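Beta-lactamase-related domain-containing protein (Bacteroides dorei DSM 17855, PDB 5TGF) is a putative serine beta-lactamase-family hydrolase that binds calcium and whose natural substrate is not established. Local coordinates at residues P12-I17 with K43-F48; S18-K23 with D318-F323; K53-S58 with G193-M198. All coordinates share one frame; numbering follows the deposited sequence.

Contact 1. Residues P12-I17 with K43-F48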
ATOM      1  N   PRO A  12     -13.201  15.682  17.521  1.00 23.28           N
ATOM      2  CA  PRO A  12     -14.038  14.920  16.597  1.00 22.57           C
ATOM      3  C   PRO A  12     -13.355  13.603  16.108  1.00 22.96           C
ATOM      4  O   PRO A  12     -14.031  12.584  15.914  1.00 24.13           O
ATOM      5  CB  PRO A  12     -14.277  15.897  15.451  1.00 24.78           C
ATOM      6  CG  PRO A  12     -14.043  17.246  16.045  1.00 25.87           C
ATOM      7  CD  PRO A  12     -12.928  17.040  17.012  1.00 25.01           C
ATOM      8  N   LEU A  13     -12.035  13.625  15.928  1.00 19.01           N
ATOM      9  CA  LEU A  13     -11.313  12.420  15.515  1.00 19.45           C
ATOM     10  C   LEU A  13     -11.315  11.396  16.653  1.00 19.72           C
ATOM     11  O   LEU A  13     -11.622  10.223  16.455  1.00 15.42           O
ATOM     12  CB  LEU A  13      -9.884  12.776  15.118  1.00 19.46           C
ATOM     13  CG  LEU A  13      -8.977  11.638  14.675  1.00 20.18           C
ATOM     14  CD1 LEU A  13      -9.552  11.015  13.412  1.00 24.47           C
ATOM     15  CD2 LEU A  13      -7.551  12.130  14.432  1.00 20.34           C
ATOM     16  N   ASP A  14     -10.985  11.859  17.864  1.00 22.02           N
ATOM     17  CA  ASP A  14     -10.944  10.978  19.039  1.00 22.44           C
ATOM     18  C   ASP A  14     -12.328  10.353  19.284  1.00 22.40           C
ATOM     19  O   ASP A  14     -12.441   9.179  19.656  1.00 21.13           O
ATOM     20  CB  ASP A  14     -10.452  11.781  20.249  1.00 22.98           C
ATOM     21  CG  ASP A  14     -10.273  10.926  21.514  1.00 27.58           C
ATOM     22  OD1 ASP A  14      -9.723   9.799  21.445  1.00 28.02           O
ATOM     23  OD2 ASP A  14     -10.604  11.446  22.604  1.00 27.66           O
ATOM     24  N   SER A  15     -13.397  11.098  19.001  1.00 23.91           N
ATOM     25  CA  SER A  15     -14.739  10.580  19.264  1.00 24.22           C
ATOM     26  C   SER A  15     -15.036   9.452  18.310  1.00 21.44           C
ATOM     27  O   SER A  15     -15.639   8.454  18.688  1.00 19.79           O
ATOM     28  CB  SER A  15     -15.826  11.657  19.121  1.00 30.27           C
ATOM     29  OG  SER A  15     -15.790  12.559  20.206  1.00 43.80           O
ATOM     30  N   ILE A  16     -14.627   9.618  17.061  1.00 21.19           N
ATOM     31  CA  ILE A  16     -14.922   8.593  16.053  1.00 21.78           C
ATOM     32  C   ILE A  16     -14.157   7.304  16.383  1.00 17.95           C
ATOM     33  O   ILE A  16     -14.720   6.225  16.361  1.00 19.38           O
ATOM     34  CB  ILE A  16     -14.576   9.078  14.637  1.00 25.21           C
ATOM     35  CG1 ILE A  16     -15.535  10.206  14.225  1.00 27.01           C
ATOM     36  CG2 ILE A  16     -14.643   7.915  13.641  1.00 28.82           C
ATOM     37  CD1 ILE A  16     -15.112  10.955  12.956  1.00 29.00           C
ATOM     38  N   ILE A  17     -12.883   7.427  16.707  1.00 17.19           N
ATOM     39  CA  ILE A  17     -12.088   6.236  17.013  1.00 18.81           C
ATOM     40  C   ILE A  17     -12.591   5.550  18.310  1.00 19.31           C
ATOM     41  O   ILE A  17     -12.715   4.328  18.370  1.00 19.02           O
ATOM     42  CB  ILE A  17     -10.588   6.567  17.119  1.00 18.29           C
ATOM     43  CG1 ILE A  17     -10.082   7.123  15.786  1.00 19.49           C
ATOM     44  CG2 ILE A  17      -9.789   5.349  17.521  1.00 19.05           C
ATOM     45  CD1 ILE A  17      -8.679   7.684  15.813  1.00 19.20           C
ATOM     46  N   LYS A  43      -2.188   8.945  19.839  1.00 18.76           N
ATOM     47  CA  LYS A  43      -2.967   8.328  20.903  1.00 19.60           C
ATOM     48  C   LYS A  43      -3.123   6.851  20.633  1.00 20.87           C
ATOM     49  O   LYS A  43      -3.308   6.431  19.470  1.00 17.89           O
ATOM     50  CB  LYS A  43      -4.355   8.939  20.990  1.00 21.89           C
ATOM     51  CG  LYS A  43      -5.150   8.453  22.191  1.00 24.90           C
ATOM     52  CD  LYS A  43      -6.419   9.246  22.413  1.00 27.77           C
ATOM     53  CE  LYS A  43      -7.176   8.690  23.599  1.00 29.32           C
ATOM     54  NZ  LYS A  43      -8.513   9.341  23.748  1.00 31.41           N
ATOM     55  N   ALA A  44      -3.032   6.061  21.695  1.00 19.59           N
ATOM     56  CA  ALA A  44      -3.276   4.631  21.593  1.00 21.16           C
ATOM     57  C   ALA A  44      -4.555   4.288  22.340  1.00 21.34           C
ATOM     58  O   ALA A  44      -4.925   4.961  23.293  1.00 25.07           O
ATOM     59  CB  ALA A  44      -2.082   3.859  22.127  1.00 21.72           C
ATOM     60  N   TYR A  45      -5.268   3.283  21.853  1.00 20.96           N
ATOM     61  CA  TYR A  45      -6.577   2.871  22.388  1.00 19.35           C
ATOM     62  C   TYR A  45      -6.544   1.391  22.732  1.00 18.69           C
ATOM     63  O   TYR A  45      -5.807   0.597  22.132  1.00 16.49           O
ATOM     64  CB  TYR A  45      -7.674   3.096  21.343  1.00 21.91           C
ATOM     65  CG  TYR A  45      -7.877   4.533  20.924  1.00 22.07           C
ATOM     66  CD1 TYR A  45      -6.999   5.149  20.036  1.00 21.48           C
ATOM     67  CD2 TYR A  45      -8.944   5.290  21.415  1.00 21.02           C
ATOM     68  CE1 TYR A  45      -7.179   6.459  19.633  1.00 19.79           C
ATOM     69  CE2 TYR A  45      -9.112   6.618  21.031  1.00 21.41           C
ATOM     70  CZ  TYR A  45      -8.223   7.203  20.145  1.00 21.31           C
ATOM     71  OH  TYR A  45      -8.357   8.529  19.720  1.00 25.77           O
ATOM     72  N   GLY A  46      -7.351   1.004  23.712  1.00 19.21           N
ATOM     73  CA  GLY A  46      -7.421  -0.383  24.145  1.00 21.23           C
ATOM     74  C   GLY A  46      -6.062  -0.898  24.553  1.00 21.44           C
ATOM     75  O   GLY A  46      -5.349  -0.233  25.289  1.00 25.00           O
ATOM     76  N   SER A  47      -5.696  -2.060  24.031  1.00 23.97           N
ATOM     77  CA  SER A  47      -4.471  -2.760  24.392  1.00 26.85           C
ATOM     78  C   SER A  47      -3.209  -2.183  23.751  1.00 24.61           C
ATOM     79  O   SER A  47      -2.113  -2.530  24.158  1.00 27.05           O
ATOM     80  CB  SER A  47      -4.596  -4.258  23.993  1.00 29.96           C
ATOM     81  OG  SER A  47      -5.234  -4.389  22.717  1.00 32.32           O
ATOM     82  N   PHE A  48      -3.349  -1.308  22.760  1.00 21.69           N
ATOM     83  CA  PHE A  48      -2.234  -0.960  21.873  1.00 18.85           C
ATOM     84  C   PHE A  48      -1.254   0.039  22.480  1.00 16.27           C
ATOM     85  O   PHE A  48      -1.626   0.855  23.307  1.00 17.23           O
ATOM     86  CB  PHE A  48      -2.779  -0.336  20.569  1.00 18.69           C
ATOM     87  CG  PHE A  48      -3.117  -1.329  19.511  1.00 19.08           C
ATOM     88  CD1 PHE A  48      -3.768  -2.514  19.816  1.00 20.43           C
ATOM     89  CD2 PHE A  48      -2.733  -1.095  18.201  1.00 19.25           C
ATOM     90  CE1 PHE A  48      -4.095  -3.424  18.824  1.00 21.35           C
ATOM     91  CE2 PHE A  48      -3.041  -1.999  17.213  1.00 19.70           C
ATOM     92  CZ  PHE A  48      -3.721  -3.169  17.524  1.00 19.07           C
TER
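Asp14 reaches from helix 11-22 to two side chains of strand 38-46 with one and the same oxygen. Its OD1 accepts a hydrogen bond of 2.5 Å from Tyr45 OH, on the anti lone pair, and a second bond, part of a salt bridge, of 2.6 Å from Lys43 NZ. The lysine comes in on the syn side, 23° out of the carboxylate plane, which leaves its NZ 3.2 Å from Asp14 OD2. Two donors on a single oxygen fix the rotation of the carboxylate, and the lysine would be expected to keep Asp14 ionised.

Next to this polar group the contact turns apolar. Ile17, one helical turn on, lays its CG2 methyl over the centre of one face of the Tyr45 ring, a CH-pi contact 3.5 Å from the centroid. The tyrosine is thus held by its hydroxyl at the rim and by a methyl on its face.

Torsions explain the reach. Asp14 swings CG away from its backbone N (chi1 -176°), towards the strand, while Lys43 runs fully extended from CG to NZ and meets the aspartate at about a right angle. Just beyond, a type II' turn runs from Tyr45 to Phe48, with Gly46 at its positive-phi corner.

The axes of the segments 12-17 and 43-46 approach to 10.9 Å and run 23° from parallel. Strand 38-46 is an outermost strand of the six-stranded antiparallel sheet, pairing with strand 28-35 through Lys43 and Ile31 and through Tyr45 and Gly29; Ile17 also packs on Ile31, while Leu13 of the same helix touches helix 328-337.

Contact 2. Residues S18-K23 with D318-F323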
ATOM      1  N   SER A  18     -12.930   6.346  19.319  1.00 21.86           N
ATOM      2  CA  SER A  18     -13.416   5.791  20.584  1.00 20.83           C
ATOM      3  C   SER A  18     -14.714   5.026  20.383  1.00 19.78           C
ATOM      4  O   SER A  18     -14.910   3.955  20.981  1.00 19.68           O
ATOM      5  CB  SER A  18     -13.594   6.905  21.636  1.00 20.70           C
ATOM      6  OG  SER A  18     -12.349   7.499  21.935  1.00 21.80           O
ATOM      7  N   SER A  19     -15.589   5.552  19.531  1.00 20.65           N
ATOM      8  CA  SER A  19     -16.838   4.866  19.224  1.00 21.66           C
ATOM      9  C   SER A  19     -16.595   3.515  18.551  1.00 19.80           C
ATOM     10  O   SER A  19     -17.344   2.565  18.785  1.00 21.45           O
ATOM     11  CB  SER A  19     -17.729   5.730  18.312  1.00 27.98           C
ATOM     12  OG  SER A  19     -17.295   5.640  16.958  1.00 33.86           O
ATOM     13  N   TRP A  20     -15.603   3.420  17.671  1.00 17.39           N
ATOM     14  CA  TRP A  20     -15.228   2.091  17.136  1.00 19.06           C
ATOM     15  C   TRP A  20     -14.762   1.126  18.250  1.00 18.06           C
ATOM     16  O   TRP A  20     -15.066  -0.056  18.222  1.00 18.78           O
ATOM     17  CB  TRP A  20     -14.140   2.165  16.085  1.00 17.79           C
ATOM     18  CG  TRP A  20     -14.468   3.004  14.874  1.00 18.33           C
ATOM     19  CD1 TRP A  20     -15.717   3.271  14.356  1.00 21.61           C
ATOM     20  CD2 TRP A  20     -13.520   3.666  14.020  1.00 17.81           C
ATOM     21  NE1 TRP A  20     -15.592   4.071  13.228  1.00 20.72           N
ATOM     22  CE2 TRP A  20     -14.253   4.329  13.015  1.00 19.55           C
ATOM     23  CE3 TRP A  20     -12.120   3.727  13.989  1.00 15.51           C
ATOM     24  CZ2 TRP A  20     -13.627   5.031  11.977  1.00 18.69           C
ATOM     25  CZ3 TRP A  20     -11.498   4.477  12.975  1.00 16.08           C
ATOM     26  CH2 TRP A  20     -12.255   5.157  12.020  1.00 17.72           C
HETATM   27  N   MSE A  21     -14.065   1.641  19.251  1.00 18.62           N
HETATM   28  CA  MSE A  21     -13.584   0.796  20.351  1.00 19.64           C
HETATM   29  C   MSE A  21     -14.762   0.419  21.248  1.00 21.36           C
HETATM   30  O   MSE A  21     -14.895  -0.735  21.649  1.00 20.78           O
HETATM   31  CB  MSE A  21     -12.517   1.514  21.183  1.00 20.75           C
HETATM   32  CG  MSE A  21     -11.350   2.062  20.329  1.00 22.07           C
HETATM   33 SE   MSE A  21     -10.284   0.559  19.622  0.73 21.46          SE
HETATM   34  CE  MSE A  21      -9.429   1.562  18.170  1.00 20.48           C
ATOM     35  N   ASP A  22     -15.655   1.370  21.515  1.00 22.66           N
ATOM     36  CA  ASP A  22     -16.812   1.099  22.357  1.00 24.05           C
ATOM     37  C   ASP A  22     -17.773   0.089  21.727  1.00 25.83           C
ATOM     38  O   ASP A  22     -18.374  -0.717  22.442  1.00 25.34           O
ATOM     39  CB  ASP A  22     -17.557   2.395  22.684  1.00 27.24           C
ATOM     40  CG  ASP A  22     -16.723   3.355  23.514  1.00 32.66           C
ATOM     41  OD1 ASP A  22     -15.756   2.911  24.161  1.00 28.56           O
ATOM     42  OD2 ASP A  22     -16.981   4.575  23.464  1.00 39.37           O
ATOM     43  N   LYS A  23     -17.851   0.047  20.393  1.00 25.81           N
ATOM     44  CA  LYS A  23     -18.706  -0.950  19.709  1.00 24.44           C
ATOM     45  C   LYS A  23     -18.023  -2.286  19.470  1.00 22.55           C
ATOM     46  O   LYS A  23     -18.606  -3.183  18.868  1.00 22.64           O
ATOM     47  CB  LYS A  23     -19.210  -0.405  18.375  1.00 29.05           C
ATOM     48  CG  LYS A  23     -20.067   0.831  18.534  1.00 35.96           C
ATOM     49  CD  LYS A  23     -20.405   1.486  17.204  1.00 38.62           C
ATOM     50  CE  LYS A  23     -20.973   2.864  17.467  1.00 41.51           C
ATOM     51  NZ  LYS A  23     -21.117   3.647  16.218  1.00 49.99           N
ATOM     52  N   ASP A 318     -24.386  -2.685  10.780  1.00 27.04           N
ATOM     53  CA  ASP A 318     -24.691  -1.273  10.971  1.00 26.27           C
ATOM     54  C   ASP A 318     -24.100  -0.345   9.892  1.00 23.48           C
ATOM     55  O   ASP A 318     -24.152   0.891  10.002  1.00 25.64           O
ATOM     56  CB  ASP A 318     -24.237  -0.828  12.367  1.00 33.61           C
ATOM     57  CG  ASP A 318     -22.749  -1.120  12.632  1.00 36.09           C
ATOM     58  OD1 ASP A 318     -22.013  -1.440  11.667  1.00 28.36           O
ATOM     59  OD2 ASP A 318     -22.341  -1.048  13.814  1.00 39.85           O
ATOM     60  N   GLY A 319     -23.507  -0.926   8.863  1.00 22.15           N
ATOM     61  CA  GLY A 319     -22.940  -0.117   7.779  1.00 21.35           C
ATOM     62  C   GLY A 319     -21.472   0.253   7.961  1.00 21.14           C
ATOM     63  O   GLY A 319     -20.848   0.812   7.050  1.00 19.27           O
ATOM     64  N   PHE A 320     -20.893  -0.050   9.113  1.00 19.96           N
ATOM     65  CA  PHE A 320     -19.446   0.191   9.304  1.00 17.97           C
ATOM     66  C   PHE A 320     -18.666  -0.713   8.361  1.00 15.73           C
ATOM     67  O   PHE A 320     -19.044  -1.869   8.119  1.00 16.45           O
ATOM     68  CB  PHE A 320     -19.035  -0.067  10.761  1.00 19.39           C
ATOM     69  CG  PHE A 320     -17.541  -0.143  10.988  1.00 19.00           C
ATOM     70  CD1 PHE A 320     -16.802   0.993  11.287  1.00 20.56           C
ATOM     71  CD2 PHE A 320     -16.893  -1.372  10.947  1.00 20.74           C
ATOM     72  CE1 PHE A 320     -15.428   0.898  11.501  1.00 22.26           C
ATOM     73  CE2 PHE A 320     -15.533  -1.476  11.218  1.00 19.07           C
ATOM     74  CZ  PHE A 320     -14.804  -0.348  11.486  1.00 18.77           C
ATOM     75  N   SER A 321     -17.528  -0.210   7.892  1.00 14.89           N
ATOM     76  CA  SER A 321     -16.601  -0.997   7.107  1.00 15.15           C
ATOM     77  C   SER A 321     -15.196  -0.570   7.451  1.00 14.56           C
ATOM     78  O   SER A 321     -14.861   0.615   7.302  1.00 16.28           O
ATOM     79  CB  SER A 321     -16.796  -0.802   5.602  1.00 16.65           C
ATOM     80  OG  SER A 321     -15.798  -1.508   4.869  1.00 15.57           O
ATOM     81  N   SER A 322     -14.369  -1.548   7.849  1.00 14.02           N
ATOM     82  CA  SER A 322     -12.983  -1.265   8.198  1.00 14.41           C
ATOM     83  C   SER A 322     -12.141  -0.955   6.949  1.00 15.73           C
ATOM     84  O   SER A 322     -10.960  -0.601   7.068  1.00 15.75           O
ATOM     85  CB  SER A 322     -12.367  -2.432   8.976  1.00 14.85           C
ATOM     86  OG  SER A 322     -12.494  -3.651   8.279  1.00 14.63           O
ATOM     87  N   PHE A 323     -12.698  -1.181   5.761  1.00 14.79           N
ATOM     88  CA  PHE A 323     -12.014  -0.825   4.499  1.00 15.22           C
ATOM     89  C   PHE A 323     -12.604   0.453   3.872  1.00 15.66           C
ATOM     90  O   PHE A 323     -11.930   1.503   3.790  1.00 12.26           O
ATOM     91  CB  PHE A 323     -12.090  -2.009   3.540  1.00 15.61           C
ATOM     92  CG  PHE A 323     -11.364  -1.794   2.245  1.00 19.25           C
ATOM     93  CD1 PHE A 323      -9.988  -1.559   2.226  1.00 18.81           C
ATOM     94  CD2 PHE A 323     -12.020  -1.959   1.041  1.00 21.42           C
ATOM     95  CE1 PHE A 323      -9.310  -1.380   1.026  1.00 21.15           C
ATOM     96  CE2 PHE A 323     -11.340  -1.835  -0.171  1.00 24.60           C
ATOM     97  CZ  PHE A 323      -9.979  -1.544  -0.176  1.00 24.05           C
TER
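Trp20 offers a face of its indole to the edge of Phe320, making a T-shaped pair between the end of helix 11-22 and the loop that precedes helix 328-337. Phe320 CE1 sits 3.6 Å above the indole plane, displaced toward the rim on the pyrrole side, and is 3.6 Å from Trp20 NE1. The centroids of the five-membered ring and the phenyl ring are 5.0 Å apart, their planes inclined at 62°. Only CE1 and CD1 of the phenylalanine come close, so the touch is narrow. Phe320 also stacks on Tyr25, and Trp20 makes a further edge-to-face pair with Phe306.

The phenyl ring gets there because Phe320 turns CG opposite its backbone N (chi1 167°), sending the ring from the loop to the helix. An Asx turn shapes the loop just before it: Asp318 OD1 accepts from Phe320 N at 3.1 Å, from above the carboxylate plane. Further on, Ser321 OG takes Phe323 N at 3.2 Å in an ST turn. Lys23 and Asp318 are both exposed, and Lys23 NZ is 5.4 Å from Asp318 OD2, too far for a salt bridge.

Trp20 also touches Val328 and Leu329 of helix 328-337. The arrangement is an aromatic cluster joining the N-terminal and C-terminal parts of the chain, as befits the beta-lactamase fold, where terminal helices pack together on one face of the antiparallel sheet.

Contact 3. Residues K53-S58 with G193-M198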
ATOM      1  N   LYS A  53       2.784  -4.708  17.290  1.00 12.78           N
ATOM      2  CA  LYS A  53       2.897  -5.223  15.950  1.00 14.16           C
ATOM      3  C   LYS A  53       1.534  -5.685  15.431  1.00 14.50           C
ATOM      4  O   LYS A  53       0.795  -6.363  16.155  1.00 14.61           O
ATOM      5  CB  LYS A  53       3.912  -6.369  15.892  1.00 16.99           C
ATOM      6  CG  LYS A  53       5.333  -5.888  16.011  1.00 18.46           C
ATOM      7  CD  LYS A  53       6.307  -7.050  16.050  1.00 25.30           C
ATOM      8  CE  LYS A  53       6.550  -7.606  14.660  1.00 28.29           C
ATOM      9  NZ  LYS A  53       7.264  -8.904  14.736  1.00 33.63           N
ATOM     10  N   VAL A  54       1.208  -5.301  14.197  1.00 14.08           N
ATOM     11  CA  VAL A  54      -0.073  -5.616  13.599  1.00 12.83           C
ATOM     12  C   VAL A  54       0.152  -6.059  12.160  1.00 12.84           C
ATOM     13  O   VAL A  54       0.948  -5.453  11.418  1.00 11.10           O
ATOM     14  CB  VAL A  54      -1.023  -4.392  13.613  1.00 13.46           C
ATOM     15  CG1 VAL A  54      -2.383  -4.783  13.066  1.00 14.63           C
ATOM     16  CG2 VAL A  54      -1.196  -3.804  15.004  1.00 14.96           C
ATOM     17  N   TYR A  55      -0.576  -7.093  11.748  1.00 12.00           N
ATOM     18  CA  TYR A  55      -0.659  -7.453  10.321  1.00 12.18           C
ATOM     19  C   TYR A  55      -1.605  -6.499   9.590  1.00 12.70           C
ATOM     20  O   TYR A  55      -2.789  -6.461   9.886  1.00 12.74           O
ATOM     21  CB  TYR A  55      -1.153  -8.877  10.173  1.00 12.32           C
ATOM     22  CG  TYR A  55      -0.101  -9.876  10.583  1.00 13.81           C
ATOM     23  CD1 TYR A  55       0.943 -10.170   9.725  1.00 14.84           C
ATOM     24  CD2 TYR A  55      -0.117 -10.467  11.853  1.00 17.42           C
ATOM     25  CE1 TYR A  55       1.987 -11.004  10.124  1.00 15.77           C
ATOM     26  CE2 TYR A  55       0.915 -11.334  12.253  1.00 16.97           C
ATOM     27  CZ  TYR A  55       1.967 -11.547  11.400  1.00 16.36           C
ATOM     28  OH  TYR A  55       2.998 -12.408  11.722  1.00 17.24           O
ATOM     29  N   VAL A  56      -1.053  -5.668   8.718  1.00 10.35           N
ATOM     30  CA  VAL A  56      -1.815  -4.518   8.145  1.00 11.60           C
ATOM     31  C   VAL A  56      -2.268  -4.731   6.704  1.00 11.40           C
ATOM     32  O   VAL A  56      -2.858  -3.823   6.053  1.00 11.59           O
ATOM     33  CB  VAL A  56      -1.008  -3.213   8.215  1.00 12.62           C
ATOM     34  CG1 VAL A  56      -0.745  -2.855   9.675  1.00 12.99           C
ATOM     35  CG2 VAL A  56       0.283  -3.299   7.429  1.00 11.62           C
ATOM     36  N   ALA A  57      -2.042  -5.935   6.201  1.00 12.25           N
ATOM     37  CA  ALA A  57      -2.550  -6.320   4.875  1.00 12.34           C
ATOM     38  C   ALA A  57      -2.129  -5.336   3.790  1.00 13.25           C
ATOM     39  O   ALA A  57      -0.942  -5.032   3.698  1.00 11.58           O
ATOM     40  CB  ALA A  57      -4.054  -6.498   4.954  1.00 13.24           C
ATOM     41  N   SER A  58      -3.065  -4.767   3.029  1.00 11.94           N
ATOM     42  CA  SER A  58      -2.699  -3.946   1.874  1.00 12.53           C
ATOM     43  C   SER A  58      -2.029  -2.641   2.215  1.00 11.97           C
ATOM     44  O   SER A  58      -1.524  -1.988   1.307  1.00 12.34           O
ATOM     45  CB  SER A  58      -3.886  -3.671   0.981  1.00 13.61           C
ATOM     46  OG  SER A  58      -4.353  -4.888   0.455  1.00 16.02           O
ATOM     47  N   GLY A 193      -5.417 -15.741   7.233  1.00 16.72           N
ATOM     48  CA  GLY A 193      -6.355 -15.298   6.214  1.00 17.22           C
ATOM     49  C   GLY A 193      -6.333 -13.793   6.089  1.00 16.84           C
ATOM     50  O   GLY A 193      -6.486 -13.057   7.088  1.00 19.36           O
ATOM     51  N   GLY A 194      -6.090 -13.322   4.867  1.00 15.78           N
ATOM     52  CA  GLY A 194      -6.051 -11.909   4.591  1.00 14.91           C
ATOM     53  C   GLY A 194      -4.743 -11.193   4.898  1.00 14.39           C
ATOM     54  O   GLY A 194      -4.668  -9.948   4.757  1.00 12.23           O
ATOM     55  N   HIS A 195      -3.706 -11.951   5.232  1.00 12.59           N
ATOM     56  CA  HIS A 195      -2.360 -11.386   5.391  1.00 13.70           C
ATOM     57  C   HIS A 195      -1.358 -11.966   4.394  1.00 13.51           C
ATOM     58  O   HIS A 195      -0.183 -12.230   4.709  1.00 12.75           O
ATOM     59  CB  HIS A 195      -1.852 -11.569   6.822  1.00 14.03           C
ATOM     60  CG  HIS A 195      -2.866 -11.265   7.884  1.00 13.53           C
ATOM     61  ND1 HIS A 195      -3.060 -12.085   8.979  1.00 15.69           N
ATOM     62  CD2 HIS A 195      -3.744 -10.249   8.023  1.00 14.19           C
ATOM     63  CE1 HIS A 195      -4.034 -11.595   9.726  1.00 15.61           C
ATOM     64  NE2 HIS A 195      -4.458 -10.479   9.168  1.00 13.22           N
ATOM     65  N   ALA A 196      -1.820 -12.087   3.164  1.00 13.78           N
ATOM     66  CA  ALA A 196      -1.109 -12.777   2.090  1.00 14.06           C
ATOM     67  C   ALA A 196      -1.679 -12.272   0.764  1.00 13.73           C
ATOM     68  O   ALA A 196      -2.781 -11.725   0.768  1.00 12.82           O
ATOM     69  CB  ALA A 196      -1.319 -14.279   2.202  1.00 14.43           C
ATOM     70  N   PRO A 197      -0.917 -12.369  -0.353  1.00 13.96           N
ATOM     71  CA  PRO A 197       0.442 -12.899  -0.494  1.00 13.53           C
ATOM     72  C   PRO A 197       1.479 -11.927   0.052  1.00 12.71           C
ATOM     73  O   PRO A 197       1.113 -10.859   0.533  1.00 12.69           O
ATOM     74  CB  PRO A 197       0.616 -13.085  -2.003  1.00 14.61           C
ATOM     75  CG  PRO A 197      -0.419 -12.270  -2.640  1.00 17.43           C
ATOM     76  CD  PRO A 197      -1.471 -11.895  -1.630  1.00 14.60           C
HETATM   77  N   MSE A 198       2.748 -12.297  -0.010  1.00 12.20           N
HETATM   78  CA  MSE A 198       3.825 -11.507   0.667  1.00 13.54           C
HETATM   79  C   MSE A 198       3.692 -10.011   0.463  1.00 12.27           C
HETATM   80  O   MSE A 198       3.615  -9.242   1.434  1.00 11.79           O
HETATM   81  CB  MSE A 198       5.203 -12.017   0.194  1.00 13.64           C
HETATM   82  CG  MSE A 198       6.332 -11.421   1.039  1.00 15.10           C
HETATM   83 SE   MSE A 198       8.113 -11.862   0.301  0.68 19.81          SE
HETATM   84  CE  MSE A 198       8.046 -13.783   0.706  1.00 19.30           C
TER
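The close-packed part of this contact is the beta carbon of Tyr55 set over the imidazole of His195. Tyr55 CB lies 3.6 Å from the ring centroid and 9° off its normal, a CH-pi contact centred on the face; on the opposite face the carbonyl O of Gly193 sits 3.8 Å above the plane. The imidazole is therefore sandwiched between a methylene and a backbone oxygen. Its edge is held as well: ND1 is hydrogen-bonded to Asn190 OD1 and NE2 to His309 NE2, so both ring nitrogens have partners and the ring's rotation is fixed. His195 places CG beside its own backbone N (chi1 -44°), which directs the ring at the strand.

A second, smaller touch lies alongside, where the Ala57 methyl rests 3.5 Å from Gly194 O. That oxygen also accepts from Trp289 NE1, and Trp289 packs on Ala57.

The contact is looser beyond Tyr55 CB. The phenol leads away from residues 193-198, and although its ring lies within 21° of parallel to that of His195, the centroids are 5.1 Å apart and the rings are slid so far that they barely overlap. Gly194, too, is partly exposed and lies close to a bound glycerol, probably from the crystallisation liquor, which is hydrogen-bonded to Ala196 O.

Strand 54-55 pairs with strand 204-205, and its chain runs directly into Ser58, just ahead of helix 60-74. Ser58 OG is hydrogen-bonded to Lys61 NZ and Tyr147 OH, an array consistent with the SxxK and tyrosine motifs of serine beta-lactamases and penicillin-binding proteins. The contact thus packs the backbone immediately before the probable nucleophilic serine.

Overall arrangement
Contacts 1 and 2 divide helix 11-22 between them, one tying it to the edge strand 38-46, the other to the loop before the C-terminal helix. They meet where Tyr45 packs on Ser18 and Met21 (a selenomethionine). Their centres are 22 to 23 Å from the chain's centre, at the periphery; that of contact 3 is about 11 Å away, in the interior, though all three are only partly buried. Contact 1 mixes a salt bridge with a methyl on a ring, and contact 2 is an edge-to-face aromatic pair. Neither contact 2 nor contact 3 has a hydrogen bond across its segments; in contact 3 the imidazole nitrogens bond to neighbours instead. Phe48 touching Val54 links contacts 1 and 3.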